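Local atomic coordinates of galactan 1,3-beta-galactosidase (Phanerochaete chrysosporium, PDB entry 7BYS), a protein that probably hydrolyses terminal beta-1,3-linked galactose units of galactan, using a family 43 glycosidase domain joined to a calcium-binding carbohydrate-binding module. Residues S348-F359 against V392-S403. Numbering follows the deposited sequence.
Sequences SNGGSHWVALYF and VISVPVKLNLNS
His353, Val355, Leu357 and Phe359 each give the backbone N-H to, and take one at the carbonyl from, the antiparallel strand 392-402, opposite Leu399, Val397, Val395 and Ile393. The bonds of these four pairs tend to lengthen toward the Phe359 end, where Ile393 N to Phe359 O, at 3.1 Å the longest, is also the most bent, 146° at the hydrogen. A ninth bond, Leu401 N to Gly351 O (3.0 Å), reaches the corner before Ser352. There Ser348 OG accepts from Gly350 N at 3.0 Å, an ST turn, and His353 NE2 donates to Gly350 O; ND1 of the same imidazole is bonded to Tyr427 O, which fixes the ring at both nitrogens. Strand 392-402 is the outermost of its sheet in the beta-sandwich of the carbohydrate-binding module. Leu357, Leu399 and Leu401 face inward onto strands 367-373 and 405-410 of the second sheet, and Phe359 CE2 meets Val395 CG2 at 3.7 Å. Trp354, Tyr358, Ser394 and Lys398 occupy the other face. Ser394 CB sits 3.5 Å from the Tyr358 ring centroid and only 6° off its normal, a CH-pi contact; Ser394 OG and Tyr358 OH both bond to the carboxylate of Asp288. Lys398 CB similarly lies over the six-membered ring of Trp354, 3.8 Å from its centroid. With CG anti to the backbone N (chi1 -158°), the lysine chain runs on across the indole, bringing CD over the same face, near its rim. Water 1 bridges Ser352 OG (2.8 Å) and Asn400 OD1 (3.0 Å), donating to the amide oxygen.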
ATOM      1  N   SER A 348       0.858   7.672 -30.091  1.00 19.46           N
ATOM      2  CA  SER A 348      -0.205   8.145 -29.221  1.00 26.93           C
ATOM      3  C   SER A 348      -1.356   8.704 -30.042  1.00 27.78           C
ATOM      4  O   SER A 348      -1.193   9.087 -31.201  1.00 24.71           O
ATOM      5  CB  SER A 348       0.290   9.211 -28.242  1.00 22.83           C
ATOM      6  OG  SER A 348      -0.713   9.492 -27.281  1.00 23.28           O
ATOM      7  N   ASN A 349      -2.529   8.735 -29.411  1.00 27.11           N
ATOM      8  CA  ASN A 349      -3.679   9.487 -29.889  1.00 31.74           C
ATOM      9  C   ASN A 349      -3.675  10.919 -29.379  1.00 29.73           C
ATOM     10  O   ASN A 349      -4.576  11.689 -29.726  1.00 38.14           O
ATOM     11  CB  ASN A 349      -4.985   8.800 -29.457  1.00 26.73           C
ATOM     12  CG  ASN A 349      -4.952   8.324 -28.004  1.00 37.95           C
ATOM     13  OD1 ASN A 349      -4.112   8.750 -27.214  1.00 31.11           O
ATOM     14  ND2 ASN A 349      -5.877   7.435 -27.651  1.00 44.09           N
ATOM     15  N   GLY A 350      -2.686  11.287 -28.571  1.00 28.48           N
ATOM     16  CA  GLY A 350      -2.624  12.590 -27.941  1.00 23.52           C
ATOM     17  C   GLY A 350      -3.151  12.549 -26.520  1.00 23.30           C
ATOM     18  O   GLY A 350      -3.613  11.523 -26.012  1.00 25.27           O
ATOM     19  N   GLY A 351      -3.069  13.702 -25.870  1.00 20.53           N
ATOM     20  CA  GLY A 351      -3.531  13.824 -24.508  1.00 27.59           C
ATOM     21  C   GLY A 351      -2.541  13.268 -23.503  1.00 27.61           C
ATOM     22  O   GLY A 351      -1.377  12.990 -23.800  1.00 21.54           O
ATOM     23  N   SER A 352      -3.036  13.096 -22.283  1.00 24.46           N
ATOM     24  CA  SER A 352      -2.199  12.666 -21.172  1.00 22.12           C
ATOM     25  C   SER A 352      -2.253  11.152 -21.019  1.00 21.84           C
ATOM     26  O   SER A 352      -3.316  10.535 -21.130  1.00 21.86           O
ATOM     27  CB  SER A 352      -2.657  13.349 -19.884  1.00 28.56           C
ATOM     28  OG  SER A 352      -2.050  12.751 -18.759  1.00 40.90           O
ATOM     29  N   HIS A 353      -1.091  10.556 -20.769  1.00 15.57           N
ATOM     30  CA  HIS A 353      -0.983   9.110 -20.669  1.00 16.65           C
ATOM     31  C   HIS A 353      -0.089   8.726 -19.504  1.00 13.62           C
ATOM     32  O   HIS A 353       0.983   9.304 -19.314  1.00 13.93           O
ATOM     33  CB  HIS A 353      -0.425   8.524 -21.967  1.00 18.03           C
ATOM     34  CG  HIS A 353      -1.382   8.633 -23.110  1.00 18.63           C
ATOM     35  ND1 HIS A 353      -2.183   7.587 -23.510  1.00 21.45           N
ATOM     36  CD2 HIS A 353      -1.694   9.679 -23.911  1.00 19.10           C
ATOM     37  CE1 HIS A 353      -2.939   7.978 -24.521  1.00 27.64           C
ATOM     38  NE2 HIS A 353      -2.664   9.244 -24.781  1.00 21.24           N
ATOM     39  N   TRP A 354      -0.544   7.745 -18.724  1.00 11.64           N
ATOM     40  CA  TRP A 354       0.319   7.137 -17.725  1.00 10.62           C
ATOM     41  C   TRP A 354       1.355   6.263 -18.409  1.00 11.91           C
ATOM     42  O   TRP A 354       1.028   5.469 -19.293  1.00 14.20           O
ATOM     43  CB  TRP A 354      -0.514   6.284 -16.776  1.00 13.69           C
ATOM     44  CG  TRP A 354      -1.208   7.099 -15.759  1.00 12.75           C
ATOM     45  CD1 TRP A 354      -2.555   7.309 -15.658  1.00 15.45           C
ATOM     46  CD2 TRP A 354      -0.604   7.845 -14.694  1.00 12.30           C
ATOM     47  NE1 TRP A 354      -2.825   8.125 -14.595  1.00 16.86           N
ATOM     48  CE2 TRP A 354      -1.647   8.462 -13.980  1.00 13.99           C
ATOM     49  CE3 TRP A 354       0.712   8.017 -14.254  1.00 12.96           C
ATOM     50  CZ2 TRP A 354      -1.414   9.260 -12.864  1.00 14.18           C
ATOM     51  CZ3 TRP A 354       0.943   8.816 -13.146  1.00 15.29           C
ATOM     52  CH2 TRP A 354      -0.113   9.421 -12.462  1.00 14.92           C
ATOM     53  N   VAL A 355       2.607   6.402 -17.986  1.00 10.41           N
ATOM     54  CA  VAL A 355       3.706   5.597 -18.495  1.00 12.55           C
ATOM     55  C   VAL A 355       4.395   4.935 -17.308  1.00 11.10           C
ATOM     56  O   VAL A 355       4.791   5.614 -16.357  1.00 11.42           O
ATOM     57  CB  VAL A 355       4.694   6.457 -19.308  1.00 11.21           C
ATOM     58  CG1 VAL A 355       5.811   5.600 -19.872  1.00 13.72           C
ATOM     59  CG2 VAL A 355       3.957   7.207 -20.438  1.00 13.74           C
ATOM     60  N   ALA A 356       4.521   3.620 -17.359  1.00 10.67           N
ATOM     61  CA  ALA A 356       5.215   2.877 -16.319  1.00  9.97           C
ATOM     62  C   ALA A 356       6.674   2.694 -16.715  1.00  8.92           C
ATOM     63  O   ALA A 356       6.972   2.194 -17.802  1.00 10.22           O
ATOM     64  CB  ALA A 356       4.562   1.513 -16.103  1.00 11.39           C
ATOM     65  N   LEU A 357       7.574   3.087 -15.827  1.00  8.28           N
ATOM     66  CA  LEU A 357       9.010   2.940 -16.040  1.00  9.34           C
ATOM     67  C   LEU A 357       9.482   1.713 -15.268  1.00 10.27           C
ATOM     68  O   LEU A 357       9.402   1.686 -14.035  1.00  8.94           O
ATOM     69  CB  LEU A 357       9.760   4.189 -15.578  1.00 11.44           C
ATOM     70  CG  LEU A 357       9.214   5.558 -15.989  1.00  9.06           C
ATOM     71  CD1 LEU A 357      10.117   6.670 -15.452  1.00 13.22           C
ATOM     72  CD2 LEU A 357       9.056   5.653 -17.490  1.00 12.50           C
ATOM     73  N   TYR A 358       9.943   0.694 -15.996  1.00  7.95           N
ATOM     74  CA  TYR A 358      10.465  -0.531 -15.394  1.00  8.47           C
ATOM     75  C   TYR A 358      11.977  -0.401 -15.271  1.00  9.16           C
ATOM     76  O   TYR A 358      12.676  -0.199 -16.272  1.00 10.33           O
ATOM     77  CB  TYR A 358      10.094  -1.746 -16.239  1.00  8.79           C
ATOM     78  CG  TYR A 358       8.653  -2.155 -16.090  1.00  8.05           C
ATOM     79  CD1 TYR A 358       7.621  -1.377 -16.617  1.00  9.85           C
ATOM     80  CD2 TYR A 358       8.323  -3.324 -15.420  1.00 10.39           C
ATOM     81  CE1 TYR A 358       6.287  -1.754 -16.449  1.00  9.51           C
ATOM     82  CE2 TYR A 358       7.003  -3.708 -15.259  1.00  9.73           C
ATOM     83  CZ  TYR A 358       6.002  -2.914 -15.768  1.00 10.35           C
ATOM     84  OH  TYR A 358       4.697  -3.322 -15.590  1.00 11.81           O
ATOM     85  N   PHE A 359      12.489  -0.505 -14.052  1.00  9.33           N
ATOM     86  CA  PHE A 359      13.893  -0.227 -13.792  1.00  8.44           C
ATOM     87  C   PHE A 359      14.396  -1.174 -12.708  1.00  8.17           C
ATOM     88  O   PHE A 359      13.613  -1.772 -11.963  1.00  9.04           O
ATOM     89  CB  PHE A 359      14.070   1.226 -13.316  1.00 10.74           C
ATOM     90  CG  PHE A 359      13.438   1.472 -11.978  1.00 10.01           C
ATOM     91  CD1 PHE A 359      14.158   1.265 -10.812  1.00  9.33           C
ATOM     92  CD2 PHE A 359      12.095   1.823 -11.889  1.00 11.38           C
ATOM     93  CE1 PHE A 359      13.565   1.443  -9.580  1.00 10.81           C
ATOM     94  CE2 PHE A 359      11.494   2.006 -10.658  1.00 11.58           C
ATOM     95  CZ  PHE A 359      12.231   1.811  -9.502  1.00 11.34           C
ATOM     96  N   VAL A 392      13.527  -5.981 -11.085  1.00  8.48           N
ATOM     97  CA  VAL A 392      12.854  -4.869 -11.754  1.00  9.14           C
ATOM     98  C   VAL A 392      11.517  -4.614 -11.066  1.00  9.96           C
ATOM     99  O   VAL A 392      10.762  -5.557 -10.780  1.00 10.88           O
ATOM    100  CB  VAL A 392      12.674  -5.163 -13.252  1.00  8.67           C
ATOM    101  CG1 VAL A 392      11.742  -4.128 -13.917  1.00  8.78           C
ATOM    102  CG2 VAL A 392      14.043  -5.193 -13.923  1.00 11.65           C
ATOM    103  N   ILE A 393      11.242  -3.346 -10.761  1.00  8.59           N
ATOM    104  CA  ILE A 393       9.907  -2.887 -10.405  1.00  8.53           C
ATOM    105  C   ILE A 393       9.564  -1.708 -11.303  1.00 10.25           C
ATOM    106  O   ILE A 393      10.391  -1.255 -12.087  1.00  9.67           O
ATOM    107  CB  ILE A 393       9.770  -2.531  -8.911  1.00 10.91           C
ATOM    108  CG1 ILE A 393      10.691  -1.364  -8.545  1.00 10.70           C
ATOM    109  CG2 ILE A 393      10.017  -3.768  -8.016  1.00 10.30           C
ATOM    110  CD1 ILE A 393      10.464  -0.788  -7.142  1.00 13.45           C
ATOM    111  N   SER A 394       8.340  -1.201 -11.189  1.00  7.73           N
ATOM    112  CA  SER A 394       7.930  -0.079 -12.023  1.00  7.82           C
ATOM    113  C   SER A 394       7.379   1.063 -11.185  1.00  8.75           C
ATOM    114  O   SER A 394       6.782   0.846 -10.128  1.00 10.51           O
ATOM    115  CB  SER A 394       6.910  -0.504 -13.090  1.00 10.85           C
ATOM    116  OG  SER A 394       5.667  -0.832 -12.479  1.00 12.85           O
ATOM    117  N   VAL A 395       7.575   2.281 -11.688  1.00  9.13           N
ATOM    118  CA  VAL A 395       6.948   3.470 -11.117  1.00  9.17           C
ATOM    119  C   VAL A 395       6.290   4.270 -12.232  1.00  8.92           C
ATOM    120  O   VAL A 395       6.782   4.261 -13.370  1.00  9.91           O
ATOM    121  CB  VAL A 395       7.945   4.348 -10.338  1.00  9.19           C
ATOM    122  CG1 VAL A 395       8.448   3.636  -9.091  1.00 11.33           C
ATOM    123  CG2 VAL A 395       9.105   4.791 -11.233  1.00 10.75           C
ATOM    124  N   PRO A 396       5.216   4.993 -11.947  1.00  9.83           N
ATOM    125  CA  PRO A 396       4.461   5.662 -13.014  1.00  9.61           C
ATOM    126  C   PRO A 396       4.767   7.142 -13.127  1.00  9.46           C
ATOM    127  O   PRO A 396       5.115   7.814 -12.142  1.00 11.57           O
ATOM    128  CB  PRO A 396       3.014   5.473 -12.557  1.00 10.12           C
ATOM    129  CG  PRO A 396       3.118   5.588 -11.058  1.00 10.16           C
ATOM    130  CD  PRO A 396       4.433   4.908 -10.697  1.00  9.15           C
ATOM    131  N   VAL A 397       4.613   7.657 -14.344  1.00 10.41           N
ATOM    132  CA  VAL A 397       4.683   9.089 -14.615  1.00 11.61           C
ATOM    133  C   VAL A 397       3.639   9.425 -15.673  1.00  9.45           C
ATOM    134  O   VAL A 397       3.445   8.670 -16.630  1.00 11.91           O
ATOM    135  CB  VAL A 397       6.113   9.538 -15.005  1.00 13.22           C
ATOM    136  CG1 VAL A 397       6.569   8.884 -16.305  1.00 13.28           C
ATOM    137  CG2 VAL A 397       6.189  11.062 -15.102  1.00 15.33           C
ATOM    138  N   LYS A 398       2.937  10.542 -15.474  1.00 12.31           N
ATOM    139  CA  LYS A 398       1.891  10.981 -16.391  1.00 12.53           C
ATOM    140  C   LYS A 398       2.496  11.957 -17.395  1.00 13.46           C
ATOM    141  O   LYS A 398       2.990  13.020 -17.009  1.00 16.54           O
ATOM    142  CB  LYS A 398       0.753  11.647 -15.623  1.00 15.44           C
ATOM    143  CG  LYS A 398      -0.569  11.644 -16.390  1.00 24.41           C
ATOM    144  CD  LYS A 398      -1.747  11.971 -15.472  1.00 27.69           C
ATOM    145  CE  LYS A 398      -1.538  13.309 -14.786  1.00 36.92           C
ATOM    146  NZ  LYS A 398      -1.760  13.220 -13.313  1.00 40.36           N
ATOM    147  N   LEU A 399       2.468  11.588 -18.675  1.00 12.82           N
ATOM    148  CA  LEU A 399       3.126  12.365 -19.719  1.00 13.21           C
ATOM    149  C   LEU A 399       2.115  12.863 -20.743  1.00 16.05           C
ATOM    150  O   LEU A 399       1.215  12.125 -21.153  1.00 15.28           O
ATOM    151  CB  LEU A 399       4.187  11.521 -20.436  1.00 17.39           C
ATOM    152  CG  LEU A 399       5.320  10.986 -19.553  1.00 13.85           C
ATOM    153  CD1 LEU A 399       6.304  10.176 -20.364  1.00 17.52           C
ATOM    154  CD2 LEU A 399       6.030  12.121 -18.826  1.00 15.30           C
ATOM    155  N   ASN A 400       2.297  14.110 -21.182  1.00 20.98           N
ATOM    156  CA  ASN A 400       1.495  14.684 -22.259  1.00 21.83           C
ATOM    157  C   ASN A 400       2.155  14.356 -23.592  1.00 18.64           C
ATOM    158  O   ASN A 400       3.271  14.811 -23.865  1.00 23.49           O
ATOM    159  CB  ASN A 400       1.376  16.196 -22.089  1.00 22.81           C
ATOM    160  CG  ASN A 400       0.372  16.585 -21.021  1.00 33.46           C
ATOM    161  OD1 ASN A 400      -0.638  15.908 -20.829  1.00 41.00           O
ATOM    162  ND2 ASN A 400       0.654  17.669 -20.309  1.00 40.11           N
ATOM    163  N   LEU A 401       1.468  13.573 -24.416  1.00 15.22           N
ATOM    164  CA  LEU A 401       1.966  13.129 -25.707  1.00 16.55           C
ATOM    165  C   LEU A 401       1.157  13.774 -26.825  1.00 23.05           C
ATOM    166  O   LEU A 401       0.059  14.296 -26.608  1.00 24.27           O
ATOM    167  CB  LEU A 401       1.885  11.605 -25.830  1.00 20.04           C
ATOM    168  CG  LEU A 401       2.545  10.777 -24.721  1.00 16.18           C
ATOM    169  CD1 LEU A 401       2.279   9.300 -24.923  1.00 19.69           C
ATOM    170  CD2 LEU A 401       4.039  11.063 -24.725  1.00 18.84           C
ATOM    171  N   ASN A 402       1.717  13.739 -28.027  1.00 20.51           N
ATOM    172  CA  ASN A 402       1.041  14.256 -29.209  1.00 27.66           C
ATOM    173  C   ASN A 402       0.484  13.105 -30.033  1.00 23.57           C
ATOM    174  O   ASN A 402       0.955  11.970 -29.957  1.00 23.34           O
ATOM    175  CB  ASN A 402       2.003  15.075 -30.075  1.00 23.09           C
ATOM    176  CG  ASN A 402       2.523  16.301 -29.367  1.00 23.73           C
ATOM    177  OD1 ASN A 402       1.820  16.913 -28.561  1.00 34.45           O
ATOM    178  ND2 ASN A 402       3.764  16.672 -29.663  1.00 30.89           N
ATOM    179  N   SER A 403      -0.538  13.411 -30.833  1.00 23.99           N
ATOM    180  CA  SER A 403      -1.020  12.422 -31.785  1.00 23.48           C
ATOM    181  C   SER A 403       0.084  12.092 -32.781  1.00 24.41           C
ATOM    182  O   SER A 403       0.784  12.980 -33.277  1.00 31.49           O
ATOM    183  CB  SER A 403      -2.253  12.946 -32.520  0.61 28.63           C
ATOM    184  OG  SER A 403      -2.930  11.884 -33.170  0.61 29.30           O
TER
HETATM  185  O   HOH W   1      -0.752  15.132 -17.962  1.00 39.24           O